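PDB 5FP1: tonb-dependent siderophore receptor from Acinetobacter baumannii, which probably binds iron-chelating siderophores at the outer membrane as the first step of iron uptake, and may bind ferric enterobactin. Local coordinates for residues Q19-Q27 / N575-S585; F344-Y355 / T419-I429. All coordinates share one frame; numbering follows the deposited sequence.

Contact 1 of 2, residues Q19-Q27 / N575-S585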
loop_
_atom_site.group_PDB
_atom_site.type_symbol
_atom_site.label_atom_id
_atom_site.label_comp_id
_atom_site.label_asym_id
_atom_site.label_seq_id
_atom_site.Cartn_x
_atom_site.Cartn_y
_atom_site.Cartn_z
ATOM N N GLN A 19 -10.954 -24.556 -4.896
ATOM C CA GLN A 19 -11.093 -23.246 -4.249
ATOM C C GLN A 19 -9.880 -22.333 -4.473
ATOM O O GLN A 19 -10.042 -21.124 -4.614
ATOM C CB GLN A 19 -11.341 -23.414 -2.745
ATOM C CG GLN A 19 -12.672 -24.068 -2.407
ATOM C CD GLN A 19 -13.850 -23.357 -3.051
ATOM O OE1 GLN A 19 -13.792 -22.156 -3.330
ATOM N NE2 GLN A 19 -14.929 -24.097 -3.293
ATOM N N GLU A 20 -8.676 -22.910 -4.499
ATOM C CA GLU A 20 -7.452 -22.167 -4.839
ATOM C C GLU A 20 -7.538 -21.465 -6.191
ATOM O O GLU A 20 -6.800 -20.521 -6.461
ATOM C CB GLU A 20 -6.253 -23.105 -4.878
ATOM C CG GLU A 20 -5.431 -23.136 -3.605
ATOM C CD GLU A 20 -4.074 -23.771 -3.834
ATOM O OE1 GLU A 20 -3.321 -23.274 -4.701
ATOM O OE2 GLU A 20 -3.760 -24.769 -3.152
ATOM N N GLU A 21 -8.421 -21.946 -7.052
ATOM C CA GLU A 21 -8.559 -21.378 -8.370
ATOM C C GLU A 21 -9.698 -20.371 -8.450
ATOM O O GLU A 21 -9.888 -19.757 -9.484
ATOM C CB GLU A 21 -8.729 -22.489 -9.412
ATOM C CG GLU A 21 -7.435 -23.256 -9.651
ATOM C CD GLU A 21 -7.646 -24.589 -10.343
ATOM O OE1 GLU A 21 -8.737 -25.182 -10.196
ATOM O OE2 GLU A 21 -6.706 -25.048 -11.027
ATOM N N SER A 22 -10.435 -20.166 -7.361
ATOM C CA SER A 22 -11.527 -19.229 -7.409
ATOM C C SER A 22 -11.092 -17.756 -7.199
ATOM O O SER A 22 -10.247 -17.461 -6.368
ATOM C CB SER A 22 -12.586 -19.568 -6.372
ATOM O OG SER A 22 -13.714 -18.701 -6.542
ATOM N N LEU A 23 -11.724 -16.860 -7.943
ATOM C CA LEU A 23 -11.597 -15.426 -7.717
ATOM C C LEU A 23 -12.394 -14.956 -6.486
ATOM O O LEU A 23 -12.218 -13.840 -6.014
ATOM C CB LEU A 23 -12.036 -14.672 -8.963
ATOM C CG LEU A 23 -11.157 -14.840 -10.220
ATOM C CD1 LEU A 23 -11.785 -14.103 -11.375
ATOM C CD2 LEU A 23 -9.741 -14.332 -9.991
ATOM N N LYS A 24 -13.259 -15.825 -5.969
ATOM C CA LYS A 24 -14.071 -15.535 -4.793
ATOM C C LYS A 24 -13.377 -16.126 -3.593
ATOM O O LYS A 24 -13.035 -17.318 -3.581
ATOM C CB LYS A 24 -15.463 -16.156 -4.995
ATOM C CG LYS A 24 -16.396 -16.263 -3.795
ATOM C CD LYS A 24 -17.675 -16.962 -4.258
ATOM C CE LYS A 24 -18.716 -17.117 -3.172
ATOM N NZ LYS A 24 -18.445 -18.361 -2.406
ATOM N N VAL A 25 -13.118 -15.301 -2.587
ATOM C CA VAL A 25 -12.515 -15.800 -1.364
ATOM C C VAL A 25 -13.527 -15.720 -0.227
ATOM O O VAL A 25 -14.058 -14.645 0.031
ATOM C CB VAL A 25 -11.254 -14.967 -1.033
ATOM C CG1 VAL A 25 -10.604 -15.427 0.266
ATOM C CG2 VAL A 25 -10.272 -15.043 -2.195
ATOM N N ASP A 26 -13.782 -16.837 0.463
ATOM C CA ASP A 26 -14.865 -16.907 1.461
ATOM C C ASP A 26 -14.439 -16.493 2.852
ATOM O O ASP A 26 -15.239 -15.937 3.606
ATOM C CB ASP A 26 -15.461 -18.314 1.565
ATOM C CG ASP A 26 -16.191 -18.720 0.320
ATOM O OD1 ASP A 26 -16.738 -17.846 -0.384
ATOM O OD2 ASP A 26 -16.202 -19.922 0.036
ATOM N N GLN A 27 -13.193 -16.782 3.202
ATOM C CA GLN A 27 -12.683 -16.508 4.541
ATOM C C GLN A 27 -11.377 -15.730 4.440
ATOM O O GLN A 27 -10.518 -16.057 3.633
ATOM C CB GLN A 27 -12.372 -17.806 5.295
ATOM C CG GLN A 27 -13.498 -18.810 5.325
ATOM C CD GLN A 27 -14.390 -18.625 6.525
ATOM O OE1 GLN A 27 -14.212 -17.696 7.316
ATOM N NE2 GLN A 27 -15.352 -19.521 6.678
ATOM N N ASN A 575 -17.390 -11.218 -7.349
ATOM C CA ASN A 575 -16.331 -12.176 -7.609
ATOM C C ASN A 575 -16.832 -13.618 -7.722
ATOM O O ASN A 575 -17.706 -14.035 -6.959
ATOM C CB ASN A 575 -15.285 -12.143 -6.493
ATOM C CG ASN A 575 -14.516 -10.822 -6.440
ATOM O OD1 ASN A 575 -13.470 -10.680 -7.081
ATOM N ND2 ASN A 575 -15.061 -9.844 -5.727
ATOM N N GLY A 576 -16.247 -14.377 -8.648
ATOM C CA GLY A 576 -16.394 -15.841 -8.657
ATOM C C GLY A 576 -16.586 -16.404 -10.058
ATOM O O GLY A 576 -16.147 -15.814 -11.058
ATOM N N GLU A 577 -17.254 -17.554 -10.123
ATOM C CA GLU A 577 -17.512 -18.249 -11.383
ATOM C C GLU A 577 -18.960 -18.069 -11.823
ATOM O O GLU A 577 -19.883 -18.492 -11.131
ATOM C CB GLU A 577 -17.206 -19.738 -11.230
ATOM C CG GLU A 577 -15.803 -20.024 -10.731
ATOM C CD GLU A 577 -15.672 -19.855 -9.233
ATOM O OE1 GLU A 577 -16.544 -20.379 -8.495
ATOM O OE2 GLU A 577 -14.701 -19.209 -8.793
ATOM N N ILE A 578 -19.148 -17.399 -12.954
ATOM C CA ILE A 578 -20.460 -17.212 -13.539
ATOM C C ILE A 578 -20.941 -18.530 -14.183
ATOM O O ILE A 578 -22.104 -18.880 -14.061
ATOM C CB ILE A 578 -20.439 -16.111 -14.599
ATOM C CG1 ILE A 578 -19.905 -14.799 -13.998
ATOM C CG2 ILE A 578 -21.837 -15.873 -15.139
ATOM C CD1 ILE A 578 -19.499 -13.795 -15.049
ATOM N N THR A 579 -20.041 -19.238 -14.864
ATOM C CA THR A 579 -20.285 -20.607 -15.312
ATOM C C THR A 579 -19.015 -21.377 -15.059
ATOM O O THR A 579 -18.048 -20.834 -14.506
ATOM C CB THR A 579 -20.602 -20.699 -16.820
ATOM O OG1 THR A 579 -19.451 -20.331 -17.597
ATOM C CG2 THR A 579 -21.749 -19.802 -17.186
ATOM N N ASP A 580 -18.970 -22.629 -15.489
ATOM C CA ASP A 580 -17.780 -23.417 -15.227
ATOM C C ASP A 580 -16.692 -23.080 -16.241
ATOM O O ASP A 580 -15.595 -23.609 -16.159
ATOM C CB ASP A 580 -18.075 -24.923 -15.185
ATOM C CG ASP A 580 -18.510 -25.485 -16.526
ATOM O OD1 ASP A 580 -18.723 -24.712 -17.492
ATOM O OD2 ASP A 580 -18.644 -26.724 -16.608
ATOM N N LYS A 581 -16.991 -22.178 -17.169
ATOM C CA LYS A 581 -15.981 -21.652 -18.099
ATOM C C LYS A 581 -15.660 -20.144 -17.935
ATOM O O LYS A 581 -14.674 -19.650 -18.491
ATOM C CB LYS A 581 -16.454 -21.871 -19.530
ATOM C CG LYS A 581 -16.688 -23.342 -19.842
ATOM C CD LYS A 581 -17.004 -23.566 -21.300
ATOM C CE LYS A 581 -17.181 -25.055 -21.554
ATOM N NZ LYS A 581 -17.770 -25.292 -22.895
ATOM N N TRP A 582 -16.517 -19.425 -17.227
ATOM C CA TRP A 582 -16.476 -17.963 -17.193
ATOM C C TRP A 582 -16.346 -17.427 -15.749
ATOM O O TRP A 582 -17.205 -17.688 -14.893
ATOM C CB TRP A 582 -17.745 -17.449 -17.832
ATOM C CG TRP A 582 -17.815 -15.990 -18.008
ATOM C CD1 TRP A 582 -16.783 -15.093 -17.920
ATOM C CD2 TRP A 582 -18.979 -15.232 -18.333
ATOM N NE1 TRP A 582 -17.245 -13.826 -18.152
ATOM C CE2 TRP A 582 -18.587 -13.880 -18.419
ATOM C CE3 TRP A 582 -20.321 -15.563 -18.558
ATOM C CZ2 TRP A 582 -19.481 -12.862 -18.725
ATOM C CZ3 TRP A 582 -21.210 -14.547 -18.861
ATOM C CH2 TRP A 582 -20.786 -13.212 -18.936
ATOM N N ASN A 583 -15.263 -16.707 -15.466
ATOM C CA ASN A 583 -15.102 -16.126 -14.127
ATOM C C ASN A 583 -14.948 -14.615 -14.152
ATOM O O ASN A 583 -14.778 -14.004 -15.227
ATOM C CB ASN A 583 -14.007 -16.806 -13.327
ATOM C CG ASN A 583 -12.645 -16.629 -13.925
ATOM O OD1 ASN A 583 -12.475 -15.948 -14.950
ATOM N ND2 ASN A 583 -11.651 -17.262 -13.300
ATOM N N ILE A 584 -15.093 -14.003 -12.977
ATOM C CA ILE A 584 -15.135 -12.551 -12.925
ATOM C C ILE A 584 -14.640 -12.016 -11.577
ATOM O O ILE A 584 -14.848 -12.633 -10.525
ATOM C CB ILE A 584 -16.555 -12.034 -13.221
ATOM C CG1 ILE A 584 -16.541 -10.536 -13.522
ATOM C CG2 ILE A 584 -17.500 -12.376 -12.089
ATOM C CD1 ILE A 584 -17.882 -9.959 -13.895
ATOM N N SER A 585 -13.950 -10.879 -11.645
ATOM C CA SER A 585 -13.643 -10.078 -10.452
ATOM C C SER A 585 -13.878 -8.653 -10.862
ATOM O O SER A 585 -13.197 -8.143 -11.770
ATOM C CB SER A 585 -12.193 -10.318 -9.994
ATOM O OG SER A 585 -11.898 -9.597 -8.790
HETATM O O HOH W 1 -11.593 -18.919 -11.227
HETATM O O HOH W 2 -16.216 -20.598 -5.769
#
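The amide of Asn583 has CD1 of Leu23 over one face, with Leu23 CD1 3.7 Å from Asn583 CG. The two side chains cross at about a right angle. The polar atoms of this amide have partners: OD1 bonds with the hydroxyl of Thr631, and ND2 donates, near the amide plane, to a water that also bonds to the carbonyl O of Glu21. The carboxylate of Glu577 meets Ser22. Ser22 OG donates to Glu577 OE2 at a short 2.5 Å, on the syn lone pair. A bend at chi2 (80°) brings this carboxylate back to the serine. A second water donates to Ser22 OG and to Glu577 OE1, so both carboxylate oxygens are linked to one hydroxyl. Ser22 OG also accepts from Lys24 N at 3.0 Å, an ST turn. This turn belongs to the N-terminal loop ahead of strand 43-47. It packs against the short turn between barrel strands 558-575 and 582-597. Leu23 CD1 lies 3.5 Å from Ile584 O and 4.0 Å from Ser585 CB, and Leu51 of helix 49-55 also touches Leu23. Gly576, whose backbone angles call for glycine, lets the loop come close: Lys24 CB is 3.8 Å from Gly576 CA. Beside it, Leu23 O rests 3.5 Å from Asn575 CB. Asn575 OD1 accepts from Ser585 OG, which ties the amide back to the neighbouring strand.

Contact 2 of 2, residues F344-Y355 / T419-I429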
loop_
_atom_site.group_PDB
_atom_site.type_symbol
_atom_site.label_atom_id
_atom_site.label_comp_id
_atom_site.label_asym_id
_atom_site.label_seq_id
_atom_site.Cartn_x
_atom_site.Cartn_y
_atom_site.Cartn_z
ATOM N N PHE A 344 -27.015 -20.821 24.704
ATOM C CA PHE A 344 -27.881 -19.836 24.063
ATOM C C PHE A 344 -27.117 -18.969 23.046
ATOM O O PHE A 344 -27.618 -18.687 21.960
ATOM C CB PHE A 344 -28.546 -18.949 25.120
ATOM C CG PHE A 344 -29.324 -19.717 26.156
ATOM C CD1 PHE A 344 -30.049 -20.850 25.804
ATOM C CD2 PHE A 344 -29.344 -19.299 27.478
ATOM C CE1 PHE A 344 -30.766 -21.557 26.754
ATOM C CE2 PHE A 344 -30.061 -20.001 28.431
ATOM C CZ PHE A 344 -30.771 -21.131 28.069
ATOM N N LEU A 345 -25.911 -18.549 23.409
ATOM C CA LEU A 345 -25.076 -17.691 22.549
ATOM C C LEU A 345 -23.854 -18.465 22.059
ATOM O O LEU A 345 -23.237 -19.200 22.829
ATOM C CB LEU A 345 -24.620 -16.477 23.345
ATOM C CG LEU A 345 -25.741 -15.594 23.884
ATOM C CD1 LEU A 345 -25.182 -14.394 24.622
ATOM C CD2 LEU A 345 -26.668 -15.152 22.759
ATOM N N LYS A 346 -23.508 -18.318 20.782
ATOM C CA LYS A 346 -22.260 -18.863 20.264
ATOM C C LYS A 346 -21.238 -17.740 20.032
ATOM O O LYS A 346 -21.465 -16.845 19.206
ATOM C CB LYS A 346 -22.491 -19.637 18.972
ATOM C CG LYS A 346 -23.507 -20.759 19.122
ATOM C CD LYS A 346 -23.671 -21.523 17.824
ATOM C CE LYS A 346 -24.873 -22.445 17.883
ATOM N NZ LYS A 346 -24.915 -23.333 16.690
ATOM N N HIS A 347 -20.131 -17.793 20.758
ATOM C CA HIS A 347 -19.077 -16.779 20.650
ATOM C C HIS A 347 -17.969 -17.239 19.732
ATOM O O HIS A 347 -17.516 -18.383 19.809
ATOM C CB HIS A 347 -18.478 -16.479 22.001
ATOM C CG HIS A 347 -19.449 -15.946 22.994
ATOM N ND1 HIS A 347 -19.500 -14.616 23.345
ATOM C CD2 HIS A 347 -20.381 -16.572 23.752
ATOM C CE1 HIS A 347 -20.424 -14.443 24.275
ATOM N NE2 HIS A 347 -20.974 -15.614 24.534
ATOM N N ARG A 348 -17.592 -16.368 18.807
ATOM C CA ARG A 348 -16.419 -16.561 17.974
ATOM C C ARG A 348 -15.474 -15.407 18.271
ATOM O O ARG A 348 -15.822 -14.242 18.049
ATOM C CB ARG A 348 -16.811 -16.610 16.513
ATOM C CG ARG A 348 -17.534 -17.903 16.169
ATOM C CD ARG A 348 -18.114 -17.872 14.789
ATOM N NE ARG A 348 -19.131 -16.827 14.627
ATOM C CZ ARG A 348 -19.766 -16.634 13.479
ATOM N NH1 ARG A 348 -19.492 -17.428 12.448
ATOM N NH2 ARG A 348 -20.653 -15.660 13.344
ATOM N N PHE A 349 -14.326 -15.715 18.864
ATOM C CA PHE A 349 -13.535 -14.663 19.499
ATOM C C PHE A 349 -12.041 -14.685 19.170
ATOM O O PHE A 349 -11.480 -15.690 18.724
ATOM C CB PHE A 349 -13.705 -14.725 21.009
ATOM C CG PHE A 349 -13.121 -15.964 21.629
ATOM C CD1 PHE A 349 -11.785 -16.014 21.984
ATOM C CD2 PHE A 349 -13.921 -17.071 21.887
ATOM C CE1 PHE A 349 -11.239 -17.152 22.562
ATOM C CE2 PHE A 349 -13.383 -18.204 22.469
ATOM C CZ PHE A 349 -12.041 -18.249 22.795
ATOM N N ASN A 350 -11.430 -13.550 19.436
ATOM C CA ASN A 350 -9.994 -13.381 19.366
ATOM C C ASN A 350 -9.726 -12.318 20.391
ATOM O O ASN A 350 -10.230 -11.177 20.288
ATOM C CB ASN A 350 -9.554 -12.978 17.951
ATOM C CG ASN A 350 -8.046 -12.832 17.830
ATOM O OD1 ASN A 350 -7.377 -12.504 18.802
ATOM N ND2 ASN A 350 -7.516 -13.080 16.653
ATOM N N VAL A 351 -9.015 -12.705 21.445
ATOM C CA VAL A 351 -8.607 -11.780 22.482
ATOM C C VAL A 351 -7.088 -11.867 22.628
ATOM O O VAL A 351 -6.502 -12.938 22.471
ATOM C CB VAL A 351 -9.318 -12.078 23.816
ATOM C CG1 VAL A 351 -10.827 -12.101 23.598
ATOM C CG2 VAL A 351 -8.848 -13.402 24.415
ATOM N N GLY A 352 -6.444 -10.743 22.905
ATOM C CA GLY A 352 -4.989 -10.707 22.821
ATOM C C GLY A 352 -4.289 -9.463 23.245
ATOM O O GLY A 352 -4.892 -8.509 23.751
ATOM N N ALA A 353 -2.969 -9.502 23.073
ATOM C CA ALA A 353 -2.117 -8.438 23.512
ATOM C C ALA A 353 -0.973 -8.323 22.507
ATOM O O ALA A 353 -0.633 -9.299 21.849
ATOM C CB ALA A 353 -1.568 -8.750 24.878
ATOM N N GLU A 354 -0.393 -7.143 22.405
ATOM C CA GLU A 354 0.690 -6.932 21.462
ATOM C C GLU A 354 1.708 -5.969 22.031
ATOM O O GLU A 354 1.358 -5.043 22.782
ATOM C CB GLU A 354 0.123 -6.430 20.132
ATOM C CG GLU A 354 1.213 -6.215 19.091
ATOM C CD GLU A 354 0.687 -5.858 17.702
ATOM O OE1 GLU A 354 -0.383 -6.361 17.294
ATOM O OE2 GLU A 354 1.377 -5.096 17.012
ATOM N N TYR A 355 2.975 -6.195 21.691
ATOM C CA TYR A 355 4.042 -5.277 22.018
ATOM C C TYR A 355 4.868 -5.050 20.750
ATOM O O TYR A 355 5.154 -5.980 20.039
ATOM C CB TYR A 355 4.946 -5.868 23.087
ATOM C CG TYR A 355 6.193 -5.050 23.298
ATOM C CD1 TYR A 355 6.160 -3.889 24.037
ATOM C CD2 TYR A 355 7.394 -5.405 22.694
ATOM C CE1 TYR A 355 7.285 -3.112 24.208
ATOM C CE2 TYR A 355 8.528 -4.628 22.860
ATOM C CZ TYR A 355 8.466 -3.494 23.622
ATOM O OH TYR A 355 9.585 -2.710 23.792
ATOM N N THR A 419 2.055 -0.758 23.058
ATOM C CA THR A 419 1.531 -1.859 23.828
ATOM C C THR A 419 0.021 -1.820 23.780
ATOM O O THR A 419 -0.581 -0.775 24.006
ATOM C CB THR A 419 1.946 -1.750 25.293
ATOM O OG1 THR A 419 3.355 -1.487 25.369
ATOM C CG2 THR A 419 1.601 -3.045 26.014
ATOM N N SER A 420 -0.598 -2.964 23.531
ATOM C CA SER A 420 -2.030 -2.988 23.379
ATOM C C SER A 420 -2.665 -4.263 23.846
ATOM O O SER A 420 -2.030 -5.315 23.916
ATOM C CB SER A 420 -2.394 -2.768 21.906
ATOM O OG SER A 420 -1.606 -3.539 21.049
ATOM N N VAL A 421 -3.956 -4.163 24.136
ATOM C CA VAL A 421 -4.778 -5.289 24.524
ATOM C C VAL A 421 -6.113 -5.109 23.801
ATOM O O VAL A 421 -6.583 -3.981 23.668
ATOM C CB VAL A 421 -5.051 -5.271 26.048
ATOM C CG1 VAL A 421 -5.816 -6.521 26.477
ATOM C CG2 VAL A 421 -3.760 -5.111 26.839
ATOM N N TYR A 422 -6.718 -6.198 23.331
ATOM C CA TYR A 422 -7.974 -6.112 22.638
ATOM C C TYR A 422 -8.861 -7.343 22.879
ATOM O O TYR A 422 -8.403 -8.411 23.283
ATOM C CB TYR A 422 -7.731 -5.961 21.112
ATOM C CG TYR A 422 -7.092 -7.188 20.543
ATOM C CD1 TYR A 422 -5.712 -7.367 20.594
ATOM C CD2 TYR A 422 -7.864 -8.211 20.020
ATOM C CE1 TYR A 422 -5.130 -8.537 20.129
ATOM C CE2 TYR A 422 -7.291 -9.373 19.562
ATOM C CZ TYR A 422 -5.926 -9.533 19.625
ATOM O OH TYR A 422 -5.387 -10.698 19.143
ATOM N N LEU A 423 -10.143 -7.154 22.607
ATOM C CA LEU A 423 -11.122 -8.236 22.553
ATOM C C LEU A 423 -11.935 -8.082 21.287
ATOM O O LEU A 423 -12.473 -6.990 21.016
ATOM C CB LEU A 423 -12.113 -8.120 23.707
ATOM C CG LEU A 423 -11.704 -8.079 25.174
ATOM C CD1 LEU A 423 -10.803 -9.233 25.548
ATOM C CD2 LEU A 423 -11.062 -6.755 25.532
ATOM N N LEU A 424 -12.056 -9.163 20.533
ATOM C CA LEU A 424 -12.924 -9.205 19.377
ATOM C C LEU A 424 -13.828 -10.412 19.558
ATOM O O LEU A 424 -13.357 -11.495 19.892
ATOM C CB LEU A 424 -12.132 -9.370 18.075
ATOM C CG LEU A 424 -11.218 -8.208 17.682
ATOM C CD1 LEU A 424 -10.167 -8.697 16.702
ATOM C CD2 LEU A 424 -11.987 -7.059 17.053
ATOM N N ASP A 425 -15.130 -10.217 19.368
ATOM C CA ASP A 425 -16.103 -11.303 19.566
ATOM C C ASP A 425 -17.281 -11.091 18.627
ATOM O O ASP A 425 -17.881 -10.010 18.595
ATOM C CB ASP A 425 -16.551 -11.311 21.029
ATOM C CG ASP A 425 -17.442 -12.515 21.401
ATOM O OD1 ASP A 425 -17.537 -13.496 20.635
ATOM O OD2 ASP A 425 -18.045 -12.460 22.502
ATOM N N ASN A 426 -17.570 -12.098 17.819
ATOM C CA ASN A 426 -18.755 -12.089 17.010
ATOM C C ASN A 426 -19.738 -13.105 17.610
ATOM O O ASN A 426 -19.456 -14.294 17.632
ATOM C CB ASN A 426 -18.437 -12.412 15.556
ATOM C CG ASN A 426 -19.666 -12.334 14.658
ATOM O OD1 ASN A 426 -20.463 -13.273 14.602
ATOM N ND2 ASN A 426 -19.825 -11.221 13.955
ATOM N N ILE A 427 -20.856 -12.606 18.132
ATOM C CA ILE A 427 -21.800 -13.428 18.881
ATOM C C ILE A 427 -23.003 -13.815 18.014
ATOM O O ILE A 427 -23.778 -12.959 17.592
ATOM C CB ILE A 427 -22.275 -12.700 20.139
ATOM C CG1 ILE A 427 -21.083 -12.255 20.977
ATOM C CG2 ILE A 427 -23.173 -13.604 20.982
ATOM C CD1 ILE A 427 -21.458 -11.369 22.131
ATOM N N GLU A 428 -23.138 -15.109 17.746
ATOM C CA GLU A 428 -24.319 -15.628 17.066
ATOM C C GLU A 428 -25.443 -15.783 18.085
ATOM O O GLU A 428 -25.377 -16.615 19.005
ATOM C CB GLU A 428 -24.019 -16.939 16.357
ATOM C CG GLU A 428 -25.243 -17.522 15.671
ATOM C CD GLU A 428 -24.994 -18.864 15.006
ATOM O OE1 GLU A 428 -23.907 -19.075 14.427
ATOM O OE2 GLU A 428 -25.918 -19.698 15.017
ATOM N N ILE A 429 -26.441 -14.919 17.958
ATOM C CA ILE A 429 -27.583 -14.915 18.852
ATOM C C ILE A 429 -28.590 -15.966 18.393
ATOM O O ILE A 429 -29.070 -16.737 19.203
ATOM C CB ILE A 429 -28.206 -13.515 18.936
ATOM C CG1 ILE A 429 -27.161 -12.523 19.467
ATOM C CG2 ILE A 429 -29.414 -13.504 19.864
ATOM C CD1 ILE A 429 -27.613 -11.087 19.387
HETATM O O HOH W 3 -26.770 -18.980 19.346
#
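This is an antiparallel strand pairing in the wall of the beta-barrel, between strands 346-368 and 405-428. The short segments run at 166° to each other. Five hydrogen-bonded pairs, from Lys346 with Glu428 to Glu354 with Ser420, alternate with non-hydrogen-bonded ones. One face carries His347, Phe349, Val351 and Leu423. The side chains of Val351 and Leu423 cross there, and a detergent molecule touches Leu423. On this face His347 ND1 donates to the syn lone pair of Asp425 OD2 at 2.7 Å. The bond is straight and lies in the imidazole plane. Asp425 reaches it with CG anti to the backbone N (chi1 -173°).

The other face carries Asn350, Tyr422, Arg348 and Asn426. The Tyr422 ring leans across the neighbouring strand, with Gly352 N over one face. Its OH donates to Asn350 OD1 at 2.7 Å, while Asn350 ND2 reaches Ser31 O. Arg348 NH2 gives Asn426 OD1 a bent bond of 2.7 Å, from above the carbonyl plane. Arg348 NE is buried without a partner. The carboxylate of Asp425 would favour a protonated His347, while on the opposite face Asn350, through Ser31 O, and Tyr422, through a cation-pi contact with Lys32, tie the barrel wall to the N-terminal loop.

From the N terminus, the loop 19-27 meets the barrel at contact 1, which closes a span of 547 residues. The chain then passes residues Ser31 and Lys32, which touch the wall at contact 2, before it enters the plug strands and helices and then the barrel. Contact 2 joins strands 346-368 and 405-428 and closes a much smaller loop of 63 residues. It is nested wholly inside the span of contact 1. The two do not touch: their centres lie 31 Å apart and their nearest atoms about 7 Å. Contact 1 ties the N-terminal loop to a late barrel turn, whereas contact 2 joins two strands within the wall.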